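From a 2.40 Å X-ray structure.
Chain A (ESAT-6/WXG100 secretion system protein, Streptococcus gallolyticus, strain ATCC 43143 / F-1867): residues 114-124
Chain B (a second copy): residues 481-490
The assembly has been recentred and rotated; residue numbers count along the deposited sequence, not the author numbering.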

ATOM      1  N   THR A 114     -62.532  21.776 -34.012  1.00110.64           N
ATOM      2  CA  THR A 114     -61.591  20.869 -34.662  1.00112.68           C
ATOM      3  C   THR A 114     -60.148  21.242 -34.338  1.00114.90           C
ATOM      4  O   THR A 114     -59.291  20.360 -34.199  1.00109.07           O
ATOM      5  CB  THR A 114     -61.824  20.863 -36.174  1.00111.97           C
ATOM      6  OG1 THR A 114     -60.759  20.157 -36.821  1.00114.36           O
ATOM      7  CG2 THR A 114     -61.887  22.279 -36.713  1.00113.60           C
ATOM      8  N   GLU A 115     -59.858  22.540 -34.217  1.00118.06           N
ATOM      9  CA  GLU A 115     -58.528  22.957 -33.783  1.00106.89           C
ATOM     10  C   GLU A 115     -58.201  22.377 -32.413  1.00103.11           C
ATOM     11  O   GLU A 115     -57.121  21.812 -32.205  1.00101.89           O
ATOM     12  CB  GLU A 115     -58.436  24.483 -33.756  1.00113.13           C
ATOM     13  CG  GLU A 115     -58.664  25.163 -35.098  1.00124.44           C
ATOM     14  CD  GLU A 115     -57.542  24.908 -36.087  1.00128.61           C
ATOM     15  OE1 GLU A 115     -56.745  23.974 -35.856  1.00128.12           O
ATOM     16  OE2 GLU A 115     -57.458  25.647 -37.092  1.00131.41           O
ATOM     17  N   LEU A 116     -59.132  22.502 -31.463  1.00 96.41           N
ATOM     18  CA  LEU A 116     -58.889  21.987 -30.121  1.00 94.18           C
ATOM     19  C   LEU A 116     -58.707  20.475 -30.131  1.00 96.47           C
ATOM     20  O   LEU A 116     -57.917  19.934 -29.348  1.00 98.88           O
ATOM     21  CB  LEU A 116     -60.031  22.384 -29.186  1.00 94.94           C
ATOM     22  CG  LEU A 116     -60.166  23.882 -28.908  1.00100.47           C
ATOM     23  CD1 LEU A 116     -61.257  24.147 -27.878  1.00 96.40           C
ATOM     24  CD2 LEU A 116     -58.834  24.465 -28.457  1.00 93.75           C
ATOM     25  N   SER A 117     -59.432  19.771 -31.004  1.00 97.64           N
ATOM     26  CA  SER A 117     -59.256  18.324 -31.091  1.00 96.32           C
ATOM     27  C   SER A 117     -57.853  17.957 -31.556  1.00 95.34           C
ATOM     28  O   SER A 117     -57.310  16.928 -31.137  1.00 93.79           O
ATOM     29  CB  SER A 117     -60.302  17.718 -32.024  1.00 98.16           C
ATOM     30  OG  SER A 117     -61.606  17.900 -31.501  1.00111.19           O
ATOM     31  N   ASP A 118     -57.256  18.778 -32.424  1.00 94.40           N
ATOM     32  CA  ASP A 118     -55.872  18.546 -32.825  1.00100.09           C
ATOM     33  C   ASP A 118     -54.910  18.898 -31.698  1.00 98.06           C
ATOM     34  O   ASP A 118     -53.949  18.163 -31.441  1.00 97.65           O
ATOM     35  CB  ASP A 118     -55.545  19.352 -34.082  1.00104.54           C
ATOM     36  CG  ASP A 118     -56.447  19.006 -35.247  1.00119.52           C
ATOM     37  OD1 ASP A 118     -56.834  17.824 -35.372  1.00122.66           O
ATOM     38  OD2 ASP A 118     -56.776  19.918 -36.036  1.00126.71           O
ATOM     39  N   LEU A 119     -55.150  20.022 -31.019  1.00 98.58           N
ATOM     40  CA  LEU A 119     -54.326  20.379 -29.870  1.00 95.74           C
ATOM     41  C   LEU A 119     -54.342  19.272 -28.825  1.00 94.71           C
ATOM     42  O   LEU A 119     -53.315  18.985 -28.199  1.00 83.26           O
ATOM     43  CB  LEU A 119     -54.808  21.700 -29.268  1.00 87.65           C
ATOM     44  CG  LEU A 119     -54.097  22.181 -28.003  1.00 85.63           C
ATOM     45  CD1 LEU A 119     -52.605  22.349 -28.254  1.00 89.93           C
ATOM     46  CD2 LEU A 119     -54.705  23.480 -27.500  1.00 86.68           C
ATOM     47  N   LEU A 120     -55.496  18.628 -28.636  1.00 90.43           N
ATOM     48  CA  LEU A 120     -55.595  17.558 -27.650  1.00 93.19           C
ATOM     49  C   LEU A 120     -54.562  16.469 -27.912  1.00 99.81           C
ATOM     50  O   LEU A 120     -53.880  16.007 -26.990  1.00100.25           O
ATOM     51  CB  LEU A 120     -57.006  16.972 -27.654  1.00 91.22           C
ATOM     52  CG  LEU A 120     -57.388  16.144 -26.427  1.00 97.28           C
ATOM     53  CD1 LEU A 120     -57.504  17.041 -25.208  1.00 94.99           C
ATOM     54  CD2 LEU A 120     -58.689  15.394 -26.667  1.00103.56           C
ATOM     55  N   GLU A 121     -54.431  16.044 -29.171  1.00109.60           N
ATOM     56  CA  GLU A 121     -53.492  14.972 -29.488  1.00110.93           C
ATOM     57  C   GLU A 121     -52.055  15.408 -29.243  1.00107.42           C
ATOM     58  O   GLU A 121     -51.235  14.623 -28.753  1.00110.16           O
ATOM     59  CB  GLU A 121     -53.678  14.517 -30.932  1.00116.62           C
ATOM     60  CG  GLU A 121     -55.062  13.978 -31.230  1.00125.33           C
ATOM     61  CD  GLU A 121     -55.152  13.351 -32.605  1.00137.77           C
ATOM     62  OE1 GLU A 121     -54.168  12.706 -33.027  1.00139.25           O
ATOM     63  OE2 GLU A 121     -56.202  13.510 -33.266  1.00144.73           O
ATOM     64  N   GLU A 122     -51.726  16.657 -29.585  1.00 99.16           N
ATOM     65  CA  GLU A 122     -50.393  17.170 -29.283  1.00 89.63           C
ATOM     66  C   GLU A 122     -50.113  17.111 -27.787  1.00 92.87           C
ATOM     67  O   GLU A 122     -48.992  16.794 -27.368  1.00 94.29           O
ATOM     68  CB  GLU A 122     -50.251  18.599 -29.798  1.00 90.05           C
ATOM     69  CG  GLU A 122     -50.337  18.727 -31.309  1.00 97.24           C
ATOM     70  CD  GLU A 122     -49.118  18.165 -32.012  1.00109.59           C
ATOM     71  OE1 GLU A 122     -48.103  17.903 -31.330  1.00110.89           O
ATOM     72  OE2 GLU A 122     -49.172  17.987 -33.248  1.00116.14           O
ATOM     73  N   VAL A 123     -51.121  17.412 -26.965  1.00 88.52           N
ATOM     74  CA  VAL A 123     -50.934  17.353 -25.518  1.00 83.60           C
ATOM     75  C   VAL A 123     -50.771  15.912 -25.055  1.00 82.83           C
ATOM     76  O   VAL A 123     -50.026  15.633 -24.108  1.00 83.97           O
ATOM     77  CB  VAL A 123     -52.101  18.047 -24.795  1.00 86.44           C
ATOM     78  CG1 VAL A 123     -51.976  17.845 -23.294  1.00 76.42           C
ATOM     79  CG2 VAL A 123     -52.133  19.528 -25.139  1.00 78.91           C
ATOM     80  N   LYS A 124     -51.474  14.976 -25.698  1.00 93.34           N
ATOM     81  CA  LYS A 124     -51.317  13.568 -25.344  1.00 76.35           C
ATOM     82  C   LYS A 124     -49.904  13.088 -25.645  1.00 78.28           C
ATOM     83  O   LYS A 124     -49.343  12.275 -24.900  1.00 80.42           O
ATOM     84  CB  LYS A 124     -52.334  12.706 -26.093  1.00 78.36           C
ATOM     85  CG  LYS A 124     -53.782  13.175 -26.000  1.00 95.38           C
ATOM     86  CD  LYS A 124     -54.668  12.424 -26.992  1.00 92.15           C
ATOM     87  CE  LYS A 124     -56.082  12.992 -27.017  1.00 99.07           C
ATOM     88  NZ  LYS A 124     -56.902  12.464 -28.153  1.00 97.53           N
TER
ATOM     89  N   ASN B 481     -45.382  25.677 -28.280  1.00 86.35           N
ATOM     90  CA  ASN B 481     -46.204  25.577 -29.478  1.00 86.99           C
ATOM     91  C   ASN B 481     -47.667  25.348 -29.127  1.00 87.05           C
ATOM     92  O   ASN B 481     -48.565  25.852 -29.813  1.00 92.69           O
ATOM     93  CB  ASN B 481     -45.684  24.454 -30.374  1.00 87.31           C
ATOM     94  CG  ASN B 481     -46.454  24.348 -31.671  1.00 89.45           C
ATOM     95  OD1 ASN B 481     -46.221  25.114 -32.607  1.00 89.77           O
ATOM     96  ND2 ASN B 481     -47.381  23.401 -31.734  1.00 87.67           N
ATOM     97  N   GLU B 482     -47.930  24.586 -28.062  1.00 78.62           N
ATOM     98  CA  GLU B 482     -49.309  24.334 -27.659  1.00 79.10           C
ATOM     99  C   GLU B 482     -49.962  25.596 -27.109  1.00 91.55           C
ATOM    100  O   GLU B 482     -51.141  25.862 -27.379  1.00 89.13           O
ATOM    101  CB  GLU B 482     -49.353  23.198 -26.636  1.00 77.58           C
ATOM    102  CG  GLU B 482     -49.004  21.833 -27.226  1.00 77.17           C
ATOM    103  CD  GLU B 482     -48.271  20.930 -26.248  1.00 82.63           C
ATOM    104  OE1 GLU B 482     -48.098  21.329 -25.080  1.00 84.38           O
ATOM    105  OE2 GLU B 482     -47.863  19.822 -26.651  1.00 74.92           O
ATOM    106  N   ILE B 483     -49.209  26.393 -26.348  1.00 83.37           N
ATOM    107  CA  ILE B 483     -49.737  27.667 -25.864  1.00 85.34           C
ATOM    108  C   ILE B 483     -50.126  28.562 -27.035  1.00 86.63           C
ATOM    109  O   ILE B 483     -51.171  29.223 -27.014  1.00 90.87           O
ATOM    110  CB  ILE B 483     -48.713  28.355 -24.945  1.00 86.00           C
ATOM    111  CG1 ILE B 483     -48.378  27.454 -23.754  1.00 84.75           C
ATOM    112  CG2 ILE B 483     -49.239  29.702 -24.478  1.00 80.53           C
ATOM    113  CD1 ILE B 483     -47.352  28.039 -22.816  1.00 76.53           C
ATOM    114  N   ILE B 484     -49.289  28.602 -28.072  1.00 88.41           N
ATOM    115  CA  ILE B 484     -49.581  29.430 -29.237  1.00 84.54           C
ATOM    116  C   ILE B 484     -50.886  28.987 -29.884  1.00 93.49           C
ATOM    117  O   ILE B 484     -51.740  29.812 -30.233  1.00 94.12           O
ATOM    118  CB  ILE B 484     -48.410  29.383 -30.233  1.00 86.39           C
ATOM    119  CG1 ILE B 484     -47.210  30.156 -29.680  1.00 95.78           C
ATOM    120  CG2 ILE B 484     -48.831  29.922 -31.587  1.00 87.05           C
ATOM    121  CD1 ILE B 484     -45.979  30.104 -30.566  1.00 93.25           C
ATOM    122  N   GLU B 485     -51.066  27.675 -30.045  1.00 88.44           N
ATOM    123  CA  GLU B 485     -52.288  27.181 -30.669  1.00 89.65           C
ATOM    124  C   GLU B 485     -53.507  27.439 -29.790  1.00 94.08           C
ATOM    125  O   GLU B 485     -54.582  27.782 -30.297  1.00 94.98           O
ATOM    126  CB  GLU B 485     -52.151  25.695 -30.994  1.00 86.33           C
ATOM    127  CG  GLU B 485     -51.365  25.427 -32.265  1.00103.88           C
ATOM    128  CD  GLU B 485     -51.128  23.948 -32.509  1.00121.12           C
ATOM    129  OE1 GLU B 485     -51.496  23.131 -31.638  1.00124.40           O
ATOM    130  OE2 GLU B 485     -50.572  23.604 -33.573  1.00128.26           O
ATOM    131  N   LEU B 486     -53.362  27.289 -28.470  1.00 91.89           N
ATOM    132  CA  LEU B 486     -54.489  27.558 -27.582  1.00 93.29           C
ATOM    133  C   LEU B 486     -54.884  29.030 -27.626  1.00 97.06           C
ATOM    134  O   LEU B 486     -56.074  29.358 -27.680  1.00101.29           O
ATOM    135  CB  LEU B 486     -54.155  27.129 -26.154  1.00 91.44           C
ATOM    136  CG  LEU B 486     -55.273  27.291 -25.118  1.00 90.19           C
ATOM    137  CD1 LEU B 486     -56.561  26.641 -25.595  1.00 90.13           C
ATOM    138  CD2 LEU B 486     -54.848  26.706 -23.782  1.00 88.46           C
ATOM    139  N   GLN B 487     -53.901  29.934 -27.609  1.00 93.72           N
ATOM    140  CA  GLN B 487     -54.214  31.355 -27.741  1.00 91.89           C
ATOM    141  C   GLN B 487     -54.861  31.654 -29.085  1.00 91.96           C
ATOM    142  O   GLN B 487     -55.781  32.477 -29.169  1.00 93.73           O
ATOM    143  CB  GLN B 487     -52.953  32.198 -27.561  1.00 91.37           C
ATOM    144  CG  GLN B 487     -52.869  32.897 -26.217  1.00 99.65           C
ATOM    145  CD  GLN B 487     -53.821  34.068 -26.109  1.00108.20           C
ATOM    146  OE1 GLN B 487     -53.592  35.121 -26.701  1.00116.76           O
ATOM    147  NE2 GLN B 487     -54.898  33.892 -25.351  1.00111.10           N
ATOM    148  N   SER B 488     -54.392  31.000 -30.150  1.00 92.90           N
ATOM    149  CA  SER B 488     -54.930  31.257 -31.481  1.00100.72           C
ATOM    150  C   SER B 488     -56.415  30.921 -31.547  1.00105.71           C
ATOM    151  O   SER B 488     -57.219  31.710 -32.057  1.00108.56           O
ATOM    152  CB  SER B 488     -54.144  30.458 -32.523  1.00104.50           C
ATOM    153  OG  SER B 488     -54.587  30.753 -33.837  1.00112.46           O
ATOM    154  N   THR B 489     -56.799  29.749 -31.035  1.00107.74           N
ATOM    155  CA  THR B 489     -58.207  29.362 -31.054  1.00104.83           C
ATOM    156  C   THR B 489     -59.034  30.224 -30.111  1.00105.38           C
ATOM    157  O   THR B 489     -60.175  30.577 -30.432  1.00114.41           O
ATOM    158  CB  THR B 489     -58.356  27.883 -30.705  1.00111.81           C
ATOM    159  OG1 THR B 489     -57.403  27.527 -29.696  1.00132.25           O
ATOM    160  CG2 THR B 489     -58.127  27.025 -31.936  1.00108.08           C
ATOM    161  N   ILE B 490     -58.487  30.577 -28.944  1.00 94.37           N
ATOM    162  CA  ILE B 490     -59.189  31.511 -28.067  1.00 97.62           C
ATOM    163  C   ILE B 490     -59.448  32.820 -28.800  1.00100.03           C
ATOM    164  O   ILE B 490     -60.575  33.327 -28.823  1.00103.33           O
ATOM    165  CB  ILE B 490     -58.399  31.747 -26.769  1.00 97.30           C
ATOM    166  CG1 ILE B 490     -58.239  30.444 -25.985  1.00 92.64           C
ATOM    167  CG2 ILE B 490     -59.103  32.798 -25.914  1.00 93.47           C
ATOM    168  CD1 ILE B 490     -57.610  30.635 -24.624  1.00 88.82           C
TER

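The two stretches form a nearly antiparallel helix-helix contact between two copies of the protein, held by van der Waals packing, with no hydrogen bond passing from one helix to the other. The axes run at 166° and approach to 10.2 Å, and the pairing buries 402 Å² in total. Because the helices run in opposed directions, numbers rise along one as they fall along the other: Glu A115 lies by Thr B489 at one end, and Leu A119 by Glu B482 further along, with CA-CA distances of 7.0 and 6.8 Å.

Leu A119 has more of its surface covered by the other helix than any other residue of its stretch. Its CA-to-CB bond points sideways, but the t, p rotamer brings the end of the side chain nearer to chain B. CD2 of Leu A119 lies 3.9 Å from CB of Leu B486, while CD1 of Leu A119 sits 3.7 Å from CB of Glu B482 and 3.6 Å from OE1 of Glu B485, so Leu A119 packs against the side chains of two glutamates as well as an apolar neighbour. One turn earlier, Leu A116 extends the apolar patch more loosely, its CD2 4.3 Å from CD1 of Leu B486.

The shortest contact is at the Thr B489 end: CB of Glu A115 lies 3.1 Å from CG2 of Thr B489, closer than two carbons normally pack, so it is a crowded contact and not evidence of a good fit. The threonine hydroxyl serves its own helix, with OG1 2.9 Å from O of Glu B485 and 3.0 Å from O of Leu B486, both within hydrogen-bonding reach. The same OG1 meets CD2 of Leu A116 at 3.6 Å, a packing contact, since a methyl group offers it no polar partner.

At the other end, OE2 of Glu B482 lies 3.3 Å from the backbone O of Glu A122. Both atoms are acceptors, so this proximity is not a hydrogen bond.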